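Long-range contacts in Non-structural protein 5 (PDB 2WA2), which probably methylates the viral RNA cap, as a flavivirus methyltransferase domain using S-adenosylmethionine for N7 and 2'-O methylation: residues Asp88-Gly92 with Lys110-Leu114; Thr151-Gly157 with Cys187-Lys192. The protein carries 4 engineered substitutions. All blocks are in the same frame, centred on the assembly; numbering follows the deposited sequence.

Both contacts belong to the same Rossmann-like methyltransferase sheet, and their centres lie about 11 Å apart. Strands 86-89 and 151-154 are neighbours in it, so interaction 1 pairs the first of them outward with strand 106-112, while interaction 2 pairs the second with strand 188-193. The two meet directly: L89 N lies 2.9 Å from L153 O, a probable hydrogen bond, and G90 CA packs 3.7 Å from I156 CG1. Beyond the strand ends both reach S-adenosylmethionine. Interaction 1 brings the glycine-rich turn and T113 to its ribose, with G90 CA 3.4 Å from SAM O4'; interaction 2 supplies D155, whose OD2 accepts a 2.8 Å hydrogen bond from SAM N.

Interaction 1 of 2, residues Asp88-Gly92 with Lys110-Leu114; sequences DLGCG and KAYTL. With SAM (S-adenosylmethionine), chain C.
Y112 and T113, the residues with most surface covered here, receive the end of strand 86-89 and the turn that follows it. The strands run parallel, with D88 opposite A111 (CA-CA 4.5 Å) and L89 opposite Y112 (CA-CA 5.2 Å). D88 N donates to K110 O at 2.9 Å, and Y112 N donates to D88 O at 2.9 Å. Y112 O then takes two amides of the turn, C91 N at 2.8 Å and, weakly, G90 N at 2.8 Å. T113 (chi1 t) continues this with its side chain, OG1 accepting a weak hydrogen bond of 3.0 Å from G92 N. C91, in the p rotamer, lays SG 3.7 Å from T113 CB and 3.9 Å from A111 CB. D88 and A111 project to one face, where D88 OD2 bonds S97 of helix 95-101; L89 and Y112 share the other, with L89 CD2 4.1 Å from Y112 CD2. The sequence DLGCG is the glycine-rich first motif of S-adenosylmethionine-dependent methyltransferases, closing the first strand of a beta-alpha-beta unit. G90 (phi/psi 75/55) and G92 (50/-129) have positive phi, and a CB on either would come within 2.9 Å of the cofactor, at SAM O4' for G90 and SAM SD for G92. The chemistry thus implies a turn whose amides are held by one backbone carbonyl, Y112 O, and one hydroxyl, T113 OG1, leaving bare glycine backbone to face the cofactor.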
ATOM      1  N   ASP A  88       8.546   4.884   7.003  1.00 13.69           N
ATOM      2  CA  ASP A  88       8.079   3.666   6.381  1.00 14.67           C
ATOM      3  C   ASP A  88       7.345   2.888   7.465  1.00 14.42           C
ATOM      4  O   ASP A  88       7.960   2.238   8.319  1.00 15.14           O
ATOM      5  CB  ASP A  88       9.242   2.889   5.761  1.00 13.87           C
ATOM      6  CG  ASP A  88       8.784   1.639   5.002  1.00 16.15           C
ATOM      7  OD1 ASP A  88       7.561   1.469   4.811  1.00 18.51           O
ATOM      8  OD2 ASP A  88       9.638   0.801   4.652  1.00 17.25           O
ATOM      9  N   LEU A  89       6.025   3.025   7.463  1.00 14.52           N
ATOM     10  CA  LEU A  89       5.167   2.374   8.437  1.00 14.06           C
ATOM     11  C   LEU A  89       4.787   0.971   7.997  1.00 14.34           C
ATOM     12  O   LEU A  89       4.253   0.772   6.892  1.00 14.06           O
ATOM     13  CB  LEU A  89       3.928   3.232   8.719  1.00 13.31           C
ATOM     14  CG  LEU A  89       4.285   4.673   9.141  1.00 14.32           C
ATOM     15  CD1 LEU A  89       3.067   5.543   9.112  1.00 15.15           C
ATOM     16  CD2 LEU A  89       4.983   4.747  10.537  1.00 15.52           C
ATOM     17  N   GLY A  90       5.082  -0.015   8.846  1.00 13.31           N
ATOM     18  CA  GLY A  90       4.858  -1.412   8.471  1.00 12.72           C
ATOM     19  C   GLY A  90       5.926  -1.846   7.485  1.00 13.21           C
ATOM     20  O   GLY A  90       5.627  -2.279   6.386  1.00 12.80           O
ATOM     21  N   CYS A  91       7.187  -1.685   7.867  1.00 13.47           N
ATOM     22  CA  CYS A  91       8.270  -1.884   6.910  1.00 13.54           C
ATOM     23  C   CYS A  91       8.556  -3.357   6.615  1.00 13.55           C
ATOM     24  O   CYS A  91       9.159  -3.688   5.571  1.00 14.03           O
ATOM     25  CB  CYS A  91       9.535  -1.118   7.367  1.00 13.24           C
ATOM     26  SG  CYS A  91      10.411  -1.885   8.757  1.00 16.38           S
ATOM     27  N   GLY A  92       8.124  -4.251   7.507  1.00 13.68           N
ATOM     28  CA  GLY A  92       8.448  -5.670   7.354  1.00 14.58           C
ATOM     29  C   GLY A  92       9.934  -5.868   7.122  1.00 15.98           C
ATOM     30  O   GLY A  92      10.772  -5.308   7.863  1.00 16.20           O
ATOM     31  N   LYS A 110      13.077   6.509   8.502  1.00 17.45           N
ATOM     32  CA  LYS A 110      12.693   5.992   9.774  1.00 17.17           C
ATOM     33  C   LYS A 110      11.617   4.922   9.503  1.00 16.68           C
ATOM     34  O   LYS A 110      10.474   5.230   9.086  1.00 15.40           O
ATOM     35  CB  LYS A 110      12.173   7.135  10.637  1.00 18.06           C
ATOM     36  CG  LYS A 110      13.233   8.237  10.885  1.00 20.88           C
ATOM     37  CD  LYS A 110      12.676   9.227  11.897  1.00 27.24           C
ATOM     38  CE  LYS A 110      13.645  10.348  12.241  1.00 30.90           C
ATOM     39  NZ  LYS A 110      12.964  11.318  13.204  1.00 31.80           N
ATOM     40  N   ALA A 111      12.012   3.675   9.736  1.00 15.49           N
ATOM     41  CA  ALA A 111      11.249   2.475   9.385  1.00 15.46           C
ATOM     42  C   ALA A 111      10.746   1.738  10.648  1.00 15.73           C
ATOM     43  O   ALA A 111      11.486   1.581  11.626  1.00 16.44           O
ATOM     44  CB  ALA A 111      12.131   1.558   8.532  1.00 16.72           C
ATOM     45  N   TYR A 112       9.483   1.330  10.629  1.00 14.58           N
ATOM     46  CA  TYR A 112       8.815   0.766  11.809  1.00 14.56           C
ATOM     47  C   TYR A 112       8.007  -0.466  11.444  1.00 14.57           C
ATOM     48  O   TYR A 112       7.293  -0.466  10.435  1.00 13.73           O
ATOM     49  CB  TYR A 112       7.897   1.829  12.458  1.00 13.93           C
ATOM     50  CG  TYR A 112       8.644   3.063  12.880  1.00 14.88           C
ATOM     51  CD1 TYR A 112       9.252   3.133  14.140  1.00 16.69           C
ATOM     52  CD2 TYR A 112       8.786   4.154  12.007  1.00 15.21           C
ATOM     53  CE1 TYR A 112       9.970   4.275  14.524  1.00 18.88           C
ATOM     54  CE2 TYR A 112       9.502   5.314  12.390  1.00 15.95           C
ATOM     55  CZ  TYR A 112      10.086   5.352  13.637  1.00 15.99           C
ATOM     56  OH  TYR A 112      10.793   6.471  14.034  1.00 20.01           O
ATOM     57  N   THR A 113       8.102  -1.520  12.262  1.00 13.51           N
ATOM     58  CA  THR A 113       7.279  -2.696  12.012  1.00 14.76           C
ATOM     59  C   THR A 113       7.069  -3.506  13.296  1.00 15.60           C
ATOM     60  O   THR A 113       7.834  -3.367  14.264  1.00 15.01           O
ATOM     61  CB  THR A 113       7.875  -3.545  10.849  1.00 15.00           C
ATOM     62  OG1 THR A 113       6.839  -4.320  10.224  1.00 14.88           O
ATOM     63  CG2 THR A 113       9.056  -4.406  11.307  1.00 14.06           C
ATOM     64  N   LEU A 114       6.011  -4.304  13.316  1.00 15.67           N
ATOM     65  CA  LEU A 114       5.677  -5.124  14.475  1.00 17.19           C
ATOM     66  C   LEU A 114       6.805  -6.112  14.795  1.00 18.52           C
ATOM     67  O   LEU A 114       7.316  -6.120  15.904  1.00 18.21           O
ATOM     68  CB  LEU A 114       4.409  -5.903  14.212  1.00 17.23           C
ATOM     69  CG  LEU A 114       3.058  -5.389  14.670  1.00 20.37           C
ATOM     70  CD1 LEU A 114       2.114  -6.555  14.479  1.00 22.93           C
ATOM     71  CD2 LEU A 114       3.060  -4.943  16.142  1.00 16.43           C
TER
HETATM   72  N   SAM C1248       6.810  -2.679   2.091  1.00 23.39           N
HETATM   73  CA  SAM C1248       7.238  -4.012   2.630  1.00 24.29           C
HETATM   74  C   SAM C1248       8.538  -4.466   1.957  1.00 24.97           C
HETATM   75  O   SAM C1248       8.919  -3.886   0.933  1.00 25.38           O
HETATM   76  OXT SAM C1248       9.229  -5.409   2.385  1.00 24.87           O
HETATM   77  CB  SAM C1248       6.146  -5.056   2.398  1.00 23.99           C
HETATM   78  CG  SAM C1248       4.909  -4.853   3.264  1.00 24.34           C
HETATM   79  SD  SAM C1248       5.215  -5.643   4.853  1.00 25.31           S
HETATM   80  CE  SAM C1248       4.656  -7.326   4.437  1.00 27.50           C
HETATM   81  C5' SAM C1248       3.781  -5.146   5.830  1.00 20.87           C
HETATM   82  C4' SAM C1248       4.216  -5.245   7.292  1.00 16.88           C
HETATM   83  O4' SAM C1248       3.419  -4.457   8.138  1.00 16.45           O
HETATM   84  C3' SAM C1248       4.096  -6.673   7.820  1.00 16.66           C
HETATM   85  O3' SAM C1248       5.402  -7.178   7.951  1.00 16.66           O
HETATM   86  C2' SAM C1248       3.435  -6.551   9.181  1.00 17.71           C
HETATM   87  O2' SAM C1248       4.183  -7.253  10.142  1.00 16.23           O
HETATM   88  C1' SAM C1248       3.489  -5.040   9.424  1.00 14.08           C
HETATM   89  N9  SAM C1248       2.411  -4.559  10.280  1.00 14.87           N
HETATM   90  C8  SAM C1248       1.087  -4.927  10.224  1.00 13.87           C
HETATM   91  N7  SAM C1248       0.412  -4.253  11.161  1.00 13.27           N
HETATM   92  C5  SAM C1248       1.310  -3.469  11.818  1.00 13.91           C
HETATM   93  C6  SAM C1248       1.171  -2.570  12.877  1.00 12.88           C
HETATM   94  N6  SAM C1248       0.009  -2.358  13.467  1.00 14.54           N
HETATM   95  N1  SAM C1248       2.289  -1.883  13.310  1.00 13.45           N
HETATM   96  C2  SAM C1248       3.515  -2.089  12.736  1.00 12.12           C
HETATM   97  N3  SAM C1248       3.676  -2.975  11.689  1.00 13.47           N
HETATM   98  C4  SAM C1248       2.565  -3.651  11.263  1.00 13.37           C

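Interaction 2 of 2, residues Thr151-Gly157 with Cys187-Lys192; sequences TVLCDIG and CGFCVK. With SAM (S-adenosylmethionine), chain C.
A beta-alpha-beta unit of the Rossmann-like methyltransferase fold, strand 151-154, helix 163-183 and strand 188-193, brings these segments side by side, with the C-terminal end of strand 151-154 running into the S-adenosylmethionine pocket. The strands are parallel, their axes 4.5 Å apart at 3°, with T151 opposite G188, V152 opposite F189, L153 opposite C190 and C154 opposite V191. Four backbone hydrogen bonds join them: V152 N to G188 O (2.8 Å), C190 N to V152 O (3.0 Å), C154 N to C190 O (3.0 Å) and K192 N to C154 O (2.8 Å). On one face V152 (chi1 t) sets CG2 4.0 Å from C187 SG, and C154 CB lies 4.3 Å from V191 CG1; helix 163-183 covers C154 and V191. On the other, L153 CD2 packs 3.9 Å from C190 CB, beside W96. Past the strand, D155 (chi1 t) accepts a hydrogen bond from SAM N at OD2 (2.8 Å), while its OD1 is held by Y230. K192, extended with all four chi angles t, has the most surface buried here and also forms a salt bridge with E228. D155, K192 and E228 probably correspond to the Asp, second Lys and Glu of the K-D-K-E tetrad of flavivirus 2'-O-methyltransferases, consistent with a catalytic role. K192 NZ donates to G157 O at 2.8 Å and to water 1 at 3.0 Å, and that water donates to D155 OD1 at 3.0 Å.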
ATOM      1  N   THR A 151       7.726  12.613   3.692  1.00 15.61           N
ATOM      2  CA  THR A 151       7.135  11.546   2.888  1.00 15.38           C
ATOM      3  C   THR A 151       6.614  10.467   3.842  1.00 14.44           C
ATOM      4  O   THR A 151       7.352   9.988   4.699  1.00 14.73           O
ATOM      5  CB  THR A 151       8.165  10.869   1.972  1.00 15.56           C
ATOM      6  OG1 THR A 151       8.961  11.848   1.287  1.00 17.33           O
ATOM      7  CG2 THR A 151       7.477   9.961   0.986  1.00 15.75           C
ATOM      8  N   VAL A 152       5.346  10.100   3.688  1.00 13.53           N
ATOM      9  CA  VAL A 152       4.765   9.035   4.520  1.00 12.69           C
ATOM     10  C   VAL A 152       4.470   7.809   3.660  1.00 13.58           C
ATOM     11  O   VAL A 152       3.633   7.867   2.758  1.00 13.68           O
ATOM     12  CB  VAL A 152       3.511   9.526   5.227  1.00 14.07           C
ATOM     13  CG1 VAL A 152       2.813   8.368   5.975  1.00 13.38           C
ATOM     14  CG2 VAL A 152       3.848  10.704   6.123  1.00 12.54           C
ATOM     15  N   LEU A 153       5.167   6.713   3.941  1.00 12.35           N
ATOM     16  CA  LEU A 153       4.973   5.441   3.227  1.00 12.36           C
ATOM     17  C   LEU A 153       4.301   4.467   4.159  1.00 12.54           C
ATOM     18  O   LEU A 153       4.639   4.404   5.331  1.00 10.94           O
ATOM     19  CB  LEU A 153       6.318   4.825   2.776  1.00 12.26           C
ATOM     20  CG  LEU A 153       7.191   5.679   1.844  1.00 15.27           C
ATOM     21  CD1 LEU A 153       8.433   4.890   1.428  1.00 16.58           C
ATOM     22  CD2 LEU A 153       6.403   6.177   0.603  1.00 17.26           C
ATOM     23  N   CYS A 154       3.372   3.663   3.639  1.00 11.40           N
ATOM     24  CA  CYS A 154       2.783   2.632   4.492  1.00 11.04           C
ATOM     25  C   CYS A 154       2.312   1.488   3.625  1.00 12.11           C
ATOM     26  O   CYS A 154       1.545   1.704   2.688  1.00 10.50           O
ATOM     27  CB  CYS A 154       1.604   3.197   5.265  1.00 10.46           C
ATOM     28  SG  CYS A 154       0.812   2.038   6.428  1.00 12.95           S
ATOM     29  N   ASP A 155       2.795   0.295   3.917  1.00 12.70           N
ATOM     30  CA  ASP A 155       2.461  -0.856   3.083  1.00 12.77           C
ATOM     31  C   ASP A 155       1.839  -1.956   3.955  1.00 13.53           C
ATOM     32  O   ASP A 155       2.112  -3.140   3.778  1.00 14.47           O
ATOM     33  CB  ASP A 155       3.718  -1.322   2.340  1.00 12.40           C
ATOM     34  CG  ASP A 155       3.429  -2.252   1.152  1.00 14.67           C
ATOM     35  OD1 ASP A 155       2.344  -2.188   0.544  1.00 14.43           O
ATOM     36  OD2 ASP A 155       4.323  -3.034   0.799  1.00 14.67           O
ATOM     37  N   ILE A 156       0.987  -1.548   4.890  1.00 13.08           N
ATOM     38  CA  ILE A 156       0.288  -2.496   5.761  1.00 13.98           C
ATOM     39  C   ILE A 156      -0.999  -3.019   5.096  1.00 13.77           C
ATOM     40  O   ILE A 156      -1.754  -2.252   4.504  1.00 13.80           O
ATOM     41  CB  ILE A 156      -0.044  -1.837   7.123  1.00 13.06           C
ATOM     42  CG1 ILE A 156       1.248  -1.492   7.874  1.00 14.46           C
ATOM     43  CG2 ILE A 156      -0.936  -2.724   7.992  1.00 16.37           C
ATOM     44  CD1 ILE A 156       0.975  -0.762   9.138  1.00 12.42           C
ATOM     45  N   GLY A 157      -1.240  -4.325   5.211  1.00 15.26           N
ATOM     46  CA  GLY A 157      -2.494  -4.916   4.759  1.00 16.66           C
ATOM     47  C   GLY A 157      -2.163  -6.322   4.329  1.00 17.16           C
ATOM     48  O   GLY A 157      -1.507  -6.529   3.308  1.00 19.02           O
ATOM     49  N   CYS A 187       2.866  16.898   2.941  1.00 22.08           N
ATOM     50  CA  CYS A 187       3.803  15.816   2.729  1.00 21.03           C
ATOM     51  C   CYS A 187       3.336  14.939   1.578  1.00 20.49           C
ATOM     52  O   CYS A 187       2.134  14.903   1.261  1.00 21.65           O
ATOM     53  CB  CYS A 187       3.966  14.966   4.000  1.00 21.42           C
ATOM     54  SG  CYS A 187       2.491  14.063   4.462  1.00 21.61           S
ATOM     55  N   GLY A 188       4.296  14.264   0.958  1.00 19.20           N
ATOM     56  CA  GLY A 188       4.037  13.203  -0.005  1.00 17.38           C
ATOM     57  C   GLY A 188       3.623  11.931   0.727  1.00 16.17           C
ATOM     58  O   GLY A 188       3.893  11.765   1.937  1.00 14.20           O
ATOM     59  N   PHE A 189       2.940  11.040   0.011  1.00 13.73           N
ATOM     60  CA  PHE A 189       2.481   9.803   0.662  1.00 13.11           C
ATOM     61  C   PHE A 189       2.215   8.678  -0.339  1.00 12.75           C
ATOM     62  O   PHE A 189       1.936   8.910  -1.538  1.00 12.14           O
ATOM     63  CB  PHE A 189       1.263  10.072   1.587  1.00 13.41           C
ATOM     64  CG  PHE A 189       0.106  10.760   0.897  1.00 14.06           C
ATOM     65  CD1 PHE A 189      -0.804  10.028   0.104  1.00 14.87           C
ATOM     66  CD2 PHE A 189      -0.068  12.141   1.016  1.00 15.28           C
ATOM     67  CE1 PHE A 189      -1.868  10.694  -0.535  1.00 14.38           C
ATOM     68  CE2 PHE A 189      -1.139  12.793   0.377  1.00 16.37           C
ATOM     69  CZ  PHE A 189      -2.021  12.057  -0.406  1.00 14.05           C
ATOM     70  N   CYS A 190       2.332   7.442   0.137  1.00 12.10           N
ATOM     71  CA  CYS A 190       2.009   6.297  -0.696  1.00 11.71           C
ATOM     72  C   CYS A 190       1.607   5.237   0.300  1.00 11.61           C
ATOM     73  O   CYS A 190       2.438   4.779   1.067  1.00 11.23           O
ATOM     74  CB  CYS A 190       3.214   5.859  -1.535  1.00 11.84           C
ATOM     75  SG  CYS A 190       2.979   4.372  -2.450  1.00 14.47           S
ATOM     76  N   VAL A 191       0.324   4.881   0.261  1.00 11.87           N
ATOM     77  CA  VAL A 191      -0.323   4.080   1.301  1.00 11.70           C
ATOM     78  C   VAL A 191      -1.063   2.897   0.644  1.00 12.54           C
ATOM     79  O   VAL A 191      -1.948   3.104  -0.198  1.00 12.50           O
ATOM     80  CB  VAL A 191      -1.329   4.926   2.119  1.00 11.52           C
ATOM     81  CG1 VAL A 191      -1.999   4.053   3.163  1.00 10.32           C
ATOM     82  CG2 VAL A 191      -0.589   6.167   2.804  1.00 13.50           C
ATOM     83  N   LYS A 192      -0.716   1.673   1.050  1.00 11.38           N
ATOM     84  CA  LYS A 192      -1.496   0.499   0.636  1.00 11.94           C
ATOM     85  C   LYS A 192      -2.961   0.554   1.099  1.00 10.34           C
ATOM     86  O   LYS A 192      -3.252   0.841   2.273  1.00 10.93           O
ATOM     87  CB  LYS A 192      -0.839  -0.790   1.124  1.00 11.93           C
ATOM     88  CG  LYS A 192      -1.470  -2.054   0.518  1.00 12.44           C
ATOM     89  CD  LYS A 192      -0.725  -3.334   0.966  1.00 14.90           C
ATOM     90  CE  LYS A 192      -1.571  -4.541   0.638  1.00 18.67           C
ATOM     91  NZ  LYS A 192      -0.767  -5.814   0.754  1.00 19.91           N
TER
HETATM   92  N   SAM C1248       6.810  -2.679   2.091  1.00 23.39           N
HETATM   93  CA  SAM C1248       7.238  -4.012   2.630  1.00 24.29           C
HETATM   94  C   SAM C1248       8.538  -4.466   1.957  1.00 24.97           C
HETATM   95  O   SAM C1248       8.919  -3.886   0.933  1.00 25.38           O
HETATM   96  OXT SAM C1248       9.229  -5.409   2.385  1.00 24.87           O
HETATM   97  CB  SAM C1248       6.146  -5.056   2.398  1.00 23.99           C
HETATM   98  CG  SAM C1248       4.909  -4.853   3.264  1.00 24.34           C
HETATM   99  SD  SAM C1248       5.215  -5.643   4.853  1.00 25.31           S
HETATM  100  CE  SAM C1248       4.656  -7.326   4.437  1.00 27.50           C
HETATM  101  C5' SAM C1248       3.781  -5.146   5.830  1.00 20.87           C
HETATM  102  C4' SAM C1248       4.216  -5.245   7.292  1.00 16.88           C
HETATM  103  O4' SAM C1248       3.419  -4.457   8.138  1.00 16.45           O
HETATM  104  C3' SAM C1248       4.096  -6.673   7.820  1.00 16.66           C
HETATM  105  O3' SAM C1248       5.402  -7.178   7.951  1.00 16.66           O
HETATM  106  C2' SAM C1248       3.435  -6.551   9.181  1.00 17.71           C
HETATM  107  O2' SAM C1248       4.183  -7.253  10.142  1.00 16.23           O
HETATM  108  C1' SAM C1248       3.489  -5.040   9.424  1.00 14.08           C
HETATM  109  N9  SAM C1248       2.411  -4.559  10.280  1.00 14.87           N
HETATM  110  C8  SAM C1248       1.087  -4.927  10.224  1.00 13.87           C
HETATM  111  N7  SAM C1248       0.412  -4.253  11.161  1.00 13.27           N
HETATM  112  C5  SAM C1248       1.310  -3.469  11.818  1.00 13.91           C
HETATM  113  C6  SAM C1248       1.171  -2.570  12.877  1.00 12.88           C
HETATM  114  N6  SAM C1248       0.009  -2.358  13.467  1.00 14.54           N
HETATM  115  N1  SAM C1248       2.289  -1.883  13.310  1.00 13.45           N
HETATM  116  C2  SAM C1248       3.515  -2.089  12.736  1.00 12.12           C
HETATM  117  N3  SAM C1248       3.676  -2.975  11.689  1.00 13.47           N
HETATM  118  C4  SAM C1248       2.565  -3.651  11.263  1.00 13.37           C
HETATM  119  O   HOH W   1       2.075  -5.151  -0.035  1.00 31.74           O
HETATM  120  O   HOH W   2      -4.493  -1.352   3.693  1.00 15.19           O
HETATM  121  O   HOH W   3      -0.992   0.396   4.309  1.00 19.66           O